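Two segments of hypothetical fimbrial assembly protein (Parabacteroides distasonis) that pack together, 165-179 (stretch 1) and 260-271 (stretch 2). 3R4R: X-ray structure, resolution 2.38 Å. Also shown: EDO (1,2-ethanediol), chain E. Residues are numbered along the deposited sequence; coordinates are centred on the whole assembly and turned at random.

Stretch 1 (165-179) LIQLSAKIEYTGVYK
Stretch 2 (260-271) KFIKGNYYRIKG

The strand running through Lys-171 to Lys-179 and the strand opening at Tyr-266 lie side by side, parallel, their N-to-C directions 23° apart and their axes approaching to 4.5 Å. Lys-171 pairs with Tyr-266, Ile-172 with Tyr-267, Glu-173 with Arg-268 and Tyr-174 with Ile-269, at CA-CA spacings of 4.6 to 4.8 Å. As is usual in parallel sheets, alternate residues of the first strand bond to the second: Lys-171 N reaches Asn-265 O (2.9 Å) and Lys-171 O accepts Tyr-267 N (2.8 Å); Glu-173 N to Tyr-267 O (2.8 Å) and Ile-269 N to Glu-173 O (2.9 Å) repeat the pattern. Thr-175 N then binds Ile-269 O (2.8 Å), which also receives Thr-175 OG1 (3.2 Å; chi1 p). At Thr-175 (phi -105°, psi 10°) the alternation slips by one. At Gly-176, phi 102° would jam a CB against the preceding carbonyl; Gly-271 N meets Gly-176 O (3.1 Å) and Tyr-178 N meets Gly-271 O (2.8 Å).

Before the strand, a type II turn, Ile-262 to Asn-265, carries Gly-264 at phi 81°, psi 18°, a conformation favouring glycine; Gly-264 N bonds Ser-169 O (3.0 Å).

On the sheet face bearing Ile-172, apolar shapes interlock. Ile-172 (m, t) lays CD1 over one face of Phe-261 (m), 3.9 Å from the ring centroid, while its CG2 touches Ile-269 CD1 (4.0 Å; Ile-269 m, t). Small Ala-170 fits its CB against Phe-261 CB (4.0 Å) and the edge of Tyr-267 (m) at CE2 (4.1 Å).

The face bearing Lys-171 is polar. Extended all-t, Lys-171 spans the Tyr-266 ring (chi1 t, chi2 36°), placing NZ 4.3 Å from its centroid, cation over pi cloud. At the ring's edge, Tyr-266 OH donates to Glu-173 OE1 (2.5 Å; Glu-173 t, t), which forms a long salt bridge with Arg-268 NE (3.6 Å; Arg-268 m, t, t).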

# COMPACT_ATOMS: atom_id res chain seq x y z
N LEU A 165 2.73 2.76 -8.72
CA LEU A 165 2.64 2.60 -7.27
C LEU A 165 1.62 1.57 -6.87
O LEU A 165 0.52 1.52 -7.43
CB LEU A 165 2.28 3.93 -6.58
CG LEU A 165 3.20 5.12 -6.82
CD1 LEU A 165 2.58 6.36 -6.29
CD2 LEU A 165 4.57 4.91 -6.20
N ILE A 166 1.96 0.74 -5.89
CA ILE A 166 1.02 -0.24 -5.34
C ILE A 166 0.64 0.22 -3.96
O ILE A 166 1.42 0.89 -3.29
CB ILE A 166 1.51 -1.72 -5.32
CG1 ILE A 166 2.70 -1.93 -4.32
CG2 ILE A 166 1.80 -2.24 -6.72
CD1 ILE A 166 2.88 -3.33 -3.79
N GLN A 167 -0.51 -0.22 -3.51
CA GLN A 167 -1.07 -0.07 -2.19
C GLN A 167 -0.31 -1.01 -1.25
O GLN A 167 -0.26 -2.21 -1.52
CB GLN A 167 -2.57 -0.41 -2.33
CG GLN A 167 -3.53 0.43 -1.55
CD GLN A 167 -3.63 1.84 -1.99
OE1 GLN A 167 -3.27 2.73 -1.24
NE2 GLN A 167 -4.20 2.06 -3.16
N LEU A 168 0.38 -0.49 -0.23
CA LEU A 168 1.18 -1.30 0.69
C LEU A 168 0.28 -2.06 1.70
O LEU A 168 0.69 -3.04 2.29
CB LEU A 168 2.20 -0.41 1.45
CG LEU A 168 3.29 -1.07 2.27
CD1 LEU A 168 4.10 -2.07 1.42
CD2 LEU A 168 4.17 -0.06 2.88
N SER A 169 -0.95 -1.64 1.84
CA SER A 169 -1.94 -2.29 2.68
C SER A 169 -2.92 -3.09 1.86
O SER A 169 -3.02 -2.91 0.64
CB SER A 169 -2.70 -1.25 3.50
OG SER A 169 -3.45 -0.38 2.67
N ALA A 170 -3.63 -3.99 2.53
CA ALA A 170 -4.77 -4.72 2.00
C ALA A 170 -6.06 -4.05 2.46
O ALA A 170 -6.09 -3.53 3.58
CB ALA A 170 -4.72 -6.17 2.43
N LYS A 171 -7.10 -4.02 1.60
CA LYS A 171 -8.41 -3.46 1.93
C LYS A 171 -9.38 -4.60 2.22
O LYS A 171 -9.51 -5.54 1.43
CB LYS A 171 -8.90 -2.55 0.78
CG LYS A 171 -10.29 -1.91 0.99
CD LYS A 171 -10.72 -1.12 -0.27
CE LYS A 171 -12.10 -0.54 -0.16
NZ LYS A 171 -12.46 0.23 -1.38
N ILE A 172 -10.03 -4.56 3.39
CA ILE A 172 -10.96 -5.63 3.81
C ILE A 172 -12.34 -5.04 4.13
O ILE A 172 -12.44 -4.16 4.98
CB ILE A 172 -10.41 -6.45 5.04
CG1 ILE A 172 -8.95 -6.93 4.85
CG2 ILE A 172 -11.36 -7.62 5.41
CD1 ILE A 172 -8.36 -7.57 6.15
N GLU A 173 -13.39 -5.54 3.45
CA GLU A 173 -14.77 -5.13 3.70
C GLU A 173 -15.60 -6.30 4.26
O GLU A 173 -15.77 -7.31 3.57
CB GLU A 173 -15.42 -4.58 2.41
CG GLU A 173 -16.85 -4.07 2.63
CD GLU A 173 -17.66 -3.59 1.44
OE1 GLU A 173 -17.24 -3.83 0.28
OE2 GLU A 173 -18.74 -3.00 1.66
N TYR A 174 -16.11 -6.19 5.49
CA TYR A 174 -17.04 -7.19 6.04
C TYR A 174 -18.43 -6.82 5.54
O TYR A 174 -18.88 -5.70 5.80
CB TYR A 174 -16.96 -7.30 7.57
CG TYR A 174 -18.13 -8.03 8.21
CD1 TYR A 174 -18.23 -9.41 8.14
CD2 TYR A 174 -19.10 -7.34 8.93
CE1 TYR A 174 -19.29 -10.09 8.75
CE2 TYR A 174 -20.16 -8.00 9.53
CZ TYR A 174 -20.25 -9.38 9.45
OH TYR A 174 -21.30 -10.04 10.03
N THR A 175 -19.08 -7.71 4.76
CA THR A 175 -20.36 -7.39 4.12
C THR A 175 -21.57 -8.08 4.82
O THR A 175 -22.69 -7.95 4.31
CB THR A 175 -20.33 -7.79 2.64
OG1 THR A 175 -20.02 -9.19 2.51
CG2 THR A 175 -19.34 -6.95 1.84
N GLY A 176 -21.37 -8.69 5.99
CA GLY A 176 -22.46 -9.27 6.76
C GLY A 176 -22.60 -10.77 6.68
O GLY A 176 -21.70 -11.46 6.18
N VAL A 177 -23.75 -11.27 7.20
CA VAL A 177 -24.17 -12.67 7.25
C VAL A 177 -25.49 -12.75 6.45
O VAL A 177 -26.39 -11.91 6.63
CB VAL A 177 -24.29 -13.21 8.71
CG1 VAL A 177 -24.89 -14.62 8.75
CG2 VAL A 177 -22.93 -13.20 9.40
N TYR A 178 -25.56 -13.75 5.55
CA TYR A 178 -26.66 -13.98 4.62
C TYR A 178 -27.26 -15.37 4.80
O TYR A 178 -26.61 -16.26 5.34
CB TYR A 178 -26.17 -13.81 3.18
CG TYR A 178 -25.67 -12.42 2.86
CD1 TYR A 178 -24.40 -12.01 3.24
CD2 TYR A 178 -26.43 -11.54 2.10
CE1 TYR A 178 -23.92 -10.74 2.93
CE2 TYR A 178 -25.97 -10.27 1.78
CZ TYR A 178 -24.71 -9.88 2.19
OH TYR A 178 -24.24 -8.63 1.87
N LYS A 179 -28.52 -15.56 4.36
CA LYS A 179 -29.15 -16.88 4.44
C LYS A 179 -28.65 -17.69 3.24
O LYS A 179 -28.85 -17.27 2.10
CB LYS A 179 -30.67 -16.77 4.51
N LYS A 260 -3.59 -14.46 4.02
CA LYS A 260 -4.45 -14.46 2.83
C LYS A 260 -4.65 -13.02 2.30
O LYS A 260 -5.04 -12.84 1.14
CB LYS A 260 -5.81 -15.12 3.12
CG LYS A 260 -5.80 -16.61 3.47
CD LYS A 260 -5.42 -17.52 2.30
N PHE A 261 -4.37 -12.00 3.15
CA PHE A 261 -4.58 -10.59 2.81
C PHE A 261 -3.27 -9.98 2.32
O PHE A 261 -2.42 -9.60 3.13
CB PHE A 261 -5.15 -9.84 4.02
CG PHE A 261 -6.33 -10.55 4.63
CD1 PHE A 261 -7.61 -10.40 4.09
CD2 PHE A 261 -6.18 -11.36 5.75
CE1 PHE A 261 -8.70 -11.05 4.66
CE2 PHE A 261 -7.26 -12.05 6.27
CZ PHE A 261 -8.52 -11.87 5.75
N ILE A 262 -3.10 -9.93 0.99
CA ILE A 262 -1.89 -9.45 0.34
C ILE A 262 -2.07 -7.97 0.00
O ILE A 262 -3.15 -7.54 -0.36
CB ILE A 262 -1.60 -10.31 -0.93
CG1 ILE A 262 -1.49 -11.82 -0.60
CG2 ILE A 262 -0.34 -9.84 -1.69
CD1 ILE A 262 -1.84 -12.76 -1.78
N LYS A 263 -0.99 -7.19 0.16
CA LYS A 263 -0.93 -5.77 -0.19
C LYS A 263 -1.39 -5.53 -1.63
O LYS A 263 -1.02 -6.28 -2.55
CB LYS A 263 0.51 -5.25 -0.01
CG LYS A 263 1.51 -5.88 -0.98
CD LYS A 263 2.94 -5.54 -0.61
CE LYS A 263 3.94 -6.36 -1.38
NZ LYS A 263 3.80 -7.85 -1.16
N GLY A 264 -2.15 -4.46 -1.82
CA GLY A 264 -2.62 -4.07 -3.13
C GLY A 264 -3.82 -4.85 -3.59
O GLY A 264 -4.10 -4.86 -4.79
N ASN A 265 -4.53 -5.50 -2.65
CA ASN A 265 -5.73 -6.27 -2.96
C ASN A 265 -6.94 -5.80 -2.11
O ASN A 265 -6.75 -5.23 -1.04
CB ASN A 265 -5.50 -7.77 -2.74
CG ASN A 265 -4.54 -8.41 -3.72
OD1 ASN A 265 -4.92 -8.79 -4.83
ND2 ASN A 265 -3.32 -8.60 -3.30
N TYR A 266 -8.16 -6.01 -2.62
CA TYR A 266 -9.43 -5.66 -1.97
C TYR A 266 -10.21 -6.96 -1.76
O TYR A 266 -10.39 -7.75 -2.67
CB TYR A 266 -10.21 -4.60 -2.80
CG TYR A 266 -11.67 -4.33 -2.47
CD1 TYR A 266 -12.13 -4.35 -1.15
CD2 TYR A 266 -12.55 -3.88 -3.45
CE1 TYR A 266 -13.46 -4.07 -0.84
CE2 TYR A 266 -13.88 -3.57 -3.15
CZ TYR A 266 -14.33 -3.67 -1.85
OH TYR A 266 -15.66 -3.36 -1.60
N TYR A 267 -10.60 -7.19 -0.50
CA TYR A 267 -11.28 -8.39 -0.05
C TYR A 267 -12.64 -8.09 0.55
O TYR A 267 -12.84 -7.01 1.11
CB TYR A 267 -10.43 -9.10 1.01
CG TYR A 267 -9.05 -9.50 0.52
CD1 TYR A 267 -8.86 -10.66 -0.23
CD2 TYR A 267 -7.93 -8.72 0.82
CE1 TYR A 267 -7.59 -11.02 -0.70
CE2 TYR A 267 -6.65 -9.08 0.36
CZ TYR A 267 -6.49 -10.23 -0.39
OH TYR A 267 -5.26 -10.61 -0.86
N ARG A 268 -13.56 -9.05 0.43
CA ARG A 268 -14.88 -9.00 1.05
C ARG A 268 -15.12 -10.29 1.87
O ARG A 268 -14.94 -11.39 1.35
CB ARG A 268 -16.04 -8.79 0.04
CG ARG A 268 -16.00 -7.48 -0.76
CD ARG A 268 -17.34 -7.27 -1.44
NE ARG A 268 -17.33 -6.21 -2.45
CZ ARG A 268 -17.52 -6.41 -3.75
NH1 ARG A 268 -17.79 -7.63 -4.21
NH2 ARG A 268 -17.50 -5.38 -4.59
N ILE A 269 -15.52 -10.13 3.15
CA ILE A 269 -15.84 -11.23 4.05
C ILE A 269 -17.35 -11.27 4.20
O ILE A 269 -17.99 -10.34 4.71
CB ILE A 269 -15.12 -11.18 5.43
CG1 ILE A 269 -13.59 -11.16 5.26
CG2 ILE A 269 -15.57 -12.35 6.32
CD1 ILE A 269 -12.77 -11.20 6.57
N LYS A 270 -17.90 -12.38 3.74
CA LYS A 270 -19.31 -12.72 3.72
C LYS A 270 -19.52 -14.05 4.44
O LYS A 270 -18.70 -14.96 4.29
CB LYS A 270 -19.77 -12.78 2.24
CG LYS A 270 -21.22 -13.14 1.97
CD LYS A 270 -21.54 -13.27 0.47
CE LYS A 270 -21.42 -11.98 -0.31
NZ LYS A 270 -21.76 -12.20 -1.74
N GLY A 271 -20.59 -14.14 5.23
CA GLY A 271 -20.97 -15.33 5.96
C GLY A 271 -22.28 -15.91 5.49
O GLY A 271 -23.18 -15.16 5.07
C1 EDO E . -5.74 -2.23 -1.76
O1 EDO E . -5.78 -1.35 -0.62
C2 EDO E . -6.75 -1.73 -2.80
O2 EDO E . -6.41 -2.23 -4.11